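PDB 3NF2: putative polyprenyl synthetase from Streptomyces coelicolor, which probably catalyses the magnesium-dependent joining of isoprenoid diphosphates into longer polyprenyl diphosphates, as in other members of the FPP/GGPP synthase family. Local coordinates for residues L92-M97 against D157-D162. Numbering follows the deposited sequence.
Sequences LHDDLM and DGQAQD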
loop_
_atom_site.group_PDB
_atom_site.type_symbol
_atom_site.label_atom_id
_atom_site.label_comp_id
_atom_site.label_asym_id
_atom_site.label_seq_id
_atom_site.Cartn_x
_atom_site.Cartn_y
_atom_site.Cartn_z
ATOM N N LEU A 92 7.120 4.318 -6.838
ATOM C CA LEU A 92 7.658 2.963 -6.809
ATOM C C LEU A 92 6.720 1.975 -7.493
ATOM O O LEU A 92 7.137 1.202 -8.345
ATOM C CB LEU A 92 7.914 2.529 -5.363
ATOM C CG LEU A 92 9.188 3.069 -4.708
ATOM C CD1 LEU A 92 9.098 2.982 -3.203
ATOM C CD2 LEU A 92 10.410 2.327 -5.206
ATOM N N HIS A 93 5.448 2.041 -7.122
ATOM C CA HIS A 93 4.427 1.175 -7.686
ATOM C C HIS A 93 4.027 1.553 -9.104
ATOM O O HIS A 93 3.902 0.670 -9.954
ATOM C CB HIS A 93 3.199 1.150 -6.775
ATOM C CG HIS A 93 3.406 0.372 -5.515
ATOM N ND1 HIS A 93 2.367 0.031 -4.678
ATOM C CD2 HIS A 93 4.526 -0.149 -4.960
ATOM C CE1 HIS A 93 2.841 -0.654 -3.654
ATOM N NE2 HIS A 93 4.147 -0.775 -3.801
ATOM N N ASP A 94 3.827 2.849 -9.364
ATOM C CA ASP A 94 3.474 3.289 -10.726
ATOM C C ASP A 94 4.545 2.924 -11.751
ATOM O O ASP A 94 4.212 2.466 -12.837
ATOM C CB ASP A 94 3.160 4.783 -10.804
ATOM C CG ASP A 94 1.908 5.171 -10.030
ATOM O OD1 ASP A 94 1.210 4.278 -9.496
ATOM O OD2 ASP A 94 1.638 6.388 -9.936
ATOM N N ASP A 95 5.815 3.094 -11.393
ATOM C CA ASP A 95 6.920 2.747 -12.297
ATOM C C ASP A 95 6.932 1.269 -12.654
ATOM O O ASP A 95 7.218 0.906 -13.800
ATOM C CB ASP A 95 8.274 3.139 -11.702
ATOM C CG ASP A 95 8.540 4.644 -11.763
ATOM O OD1 ASP A 95 7.811 5.371 -12.469
ATOM O OD2 ASP A 95 9.496 5.099 -11.097
ATOM N N LEU A 96 6.612 0.424 -11.676
ATOM C CA LEU A 96 6.563 -1.004 -11.906
ATOM C C LEU A 96 5.375 -1.359 -12.790
ATOM O O LEU A 96 5.520 -2.110 -13.765
ATOM C CB LEU A 96 6.512 -1.767 -10.583
ATOM C CG LEU A 96 6.390 -3.295 -10.668
ATOM C CD1 LEU A 96 7.429 -3.952 -11.622
ATOM C CD2 LEU A 96 6.517 -3.861 -9.286
ATOM N N MET A 97 4.214 -0.801 -12.452
ATOM C CA MET A 97 2.985 -1.005 -13.213
ATOM C C MET A 97 3.125 -0.530 -14.665
ATOM O O MET A 97 2.581 -1.148 -15.574
ATOM C CB MET A 97 1.811 -0.286 -12.535
ATOM C CG MET A 97 1.305 -0.960 -11.267
ATOM S SD MET A 97 -0.199 -0.219 -10.618
ATOM C CE MET A 97 0.451 0.876 -9.389
ATOM N N ASP A 157 -6.839 5.831 -7.667
ATOM C CA ASP A 157 -7.884 6.050 -8.683
ATOM C C ASP A 157 -7.305 6.561 -9.983
ATOM O O ASP A 157 -7.681 6.086 -11.056
ATOM C CB ASP A 157 -8.939 7.057 -8.218
ATOM C CG ASP A 157 -9.898 6.486 -7.191
ATOM O OD1 ASP A 157 -10.694 7.280 -6.634
ATOM O OD2 ASP A 157 -9.854 5.262 -6.936
ATOM N N GLY A 158 -6.385 7.523 -9.878
ATOM C CA GLY A 158 -5.767 8.141 -11.045
ATOM C C GLY A 158 -4.966 7.147 -11.848
ATOM O O GLY A 158 -5.024 7.147 -13.074
ATOM N N GLN A 159 -4.229 6.306 -11.132
ATOM C CA GLN A 159 -3.506 5.192 -11.723
ATOM C C GLN A 159 -4.424 4.131 -12.355
ATOM O O GLN A 159 -4.104 3.605 -13.424
ATOM C CB GLN A 159 -2.555 4.575 -10.686
ATOM C CG GLN A 159 -1.656 3.477 -11.230
ATOM C CD GLN A 159 -0.716 3.954 -12.323
ATOM O OE1 GLN A 159 -0.449 5.152 -12.455
ATOM N NE2 GLN A 159 -0.199 3.008 -13.109
ATOM N N ALA A 160 -5.562 3.839 -11.718
ATOM C CA ALA A 160 -6.578 2.954 -12.309
ATOM C C ALA A 160 -7.098 3.522 -13.618
ATOM O O ALA A 160 -7.246 2.795 -14.609
ATOM C CB ALA A 160 -7.749 2.716 -11.339
ATOM N N GLN A 161 -7.362 4.826 -13.616
ATOM C CA GLN A 161 -7.761 5.534 -14.822
ATOM C C GLN A 161 -6.677 5.423 -15.898
ATOM O O GLN A 161 -6.978 5.129 -17.057
ATOM C CB GLN A 161 -8.113 6.995 -14.493
ATOM C CG GLN A 161 -9.478 7.120 -13.810
ATOM C CD GLN A 161 -9.652 8.349 -12.904
ATOM O OE1 GLN A 161 -8.794 9.233 -12.827
ATOM N NE2 GLN A 161 -10.789 8.398 -12.210
ATOM N N ASP A 162 -5.422 5.615 -15.505
ATOM C CA ASP A 162 -4.301 5.515 -16.446
ATOM C C ASP A 162 -4.278 4.148 -17.134
ATOM O O ASP A 162 -4.293 4.075 -18.360
ATOM C CB ASP A 162 -2.972 5.796 -15.751
ATOM C CG ASP A 162 -1.839 5.991 -16.734
ATOM O OD1 ASP A 162 -1.438 7.151 -16.945
ATOM O OD2 ASP A 162 -1.355 4.995 -17.313
#
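The carboxylate of Asp94 lies over one face of the Gln159 amide, the two planes 20° apart, while Met97 sits at the amide's NE2 edge, displaced toward that same face. The stack is offset. Asp94 OD1 rests above the base of the amide, 3.4 Å from Gln159 CD, and Asp94 CG comes within 3.4 Å of Gln159 OE1. The two side chains run past each other in opposite senses. Gln159 reaches across because its CG stands anti to the backbone N (chi1 -175°), and the chain bends at chi2 (62°), which brings the amide up to the acid; its plane lies nearly parallel to the carboxylate. Met97 fills in alongside: its CE touches Gln159 CG at 3.8 Å, and its CB is 3.9 Å from Gln159 NE2. Leu120 of the second subunit also packs on Gln159.

This contact joins helices 77-98 and 139-165 at the DDLMD sequence, Asp94 to Asp98, which matches the first aspartate-rich DDxxD motif of the family; in relatives that motif binds magnesium and substrate diphosphate. A sulfate about 4 Å from the Gln159 side chain is consistent with an anion-accepting pocket here.

Asp94 OD2 and Gln159 OE1, 3.5 Å apart, are both acceptors, so they share no hydrogen bond. The amide instead gives NE2 to Asp98 OD1, and Asp94 OD2 has a weak bond with Ser90. A leucine in place of Gln159 would probably leave Asp98 OD1 without this donor and Asp94 without its flat neighbour. Glutamine thus touches two acids of the motif differently, stacking on Asp94 and hydrogen bonding to Asp98.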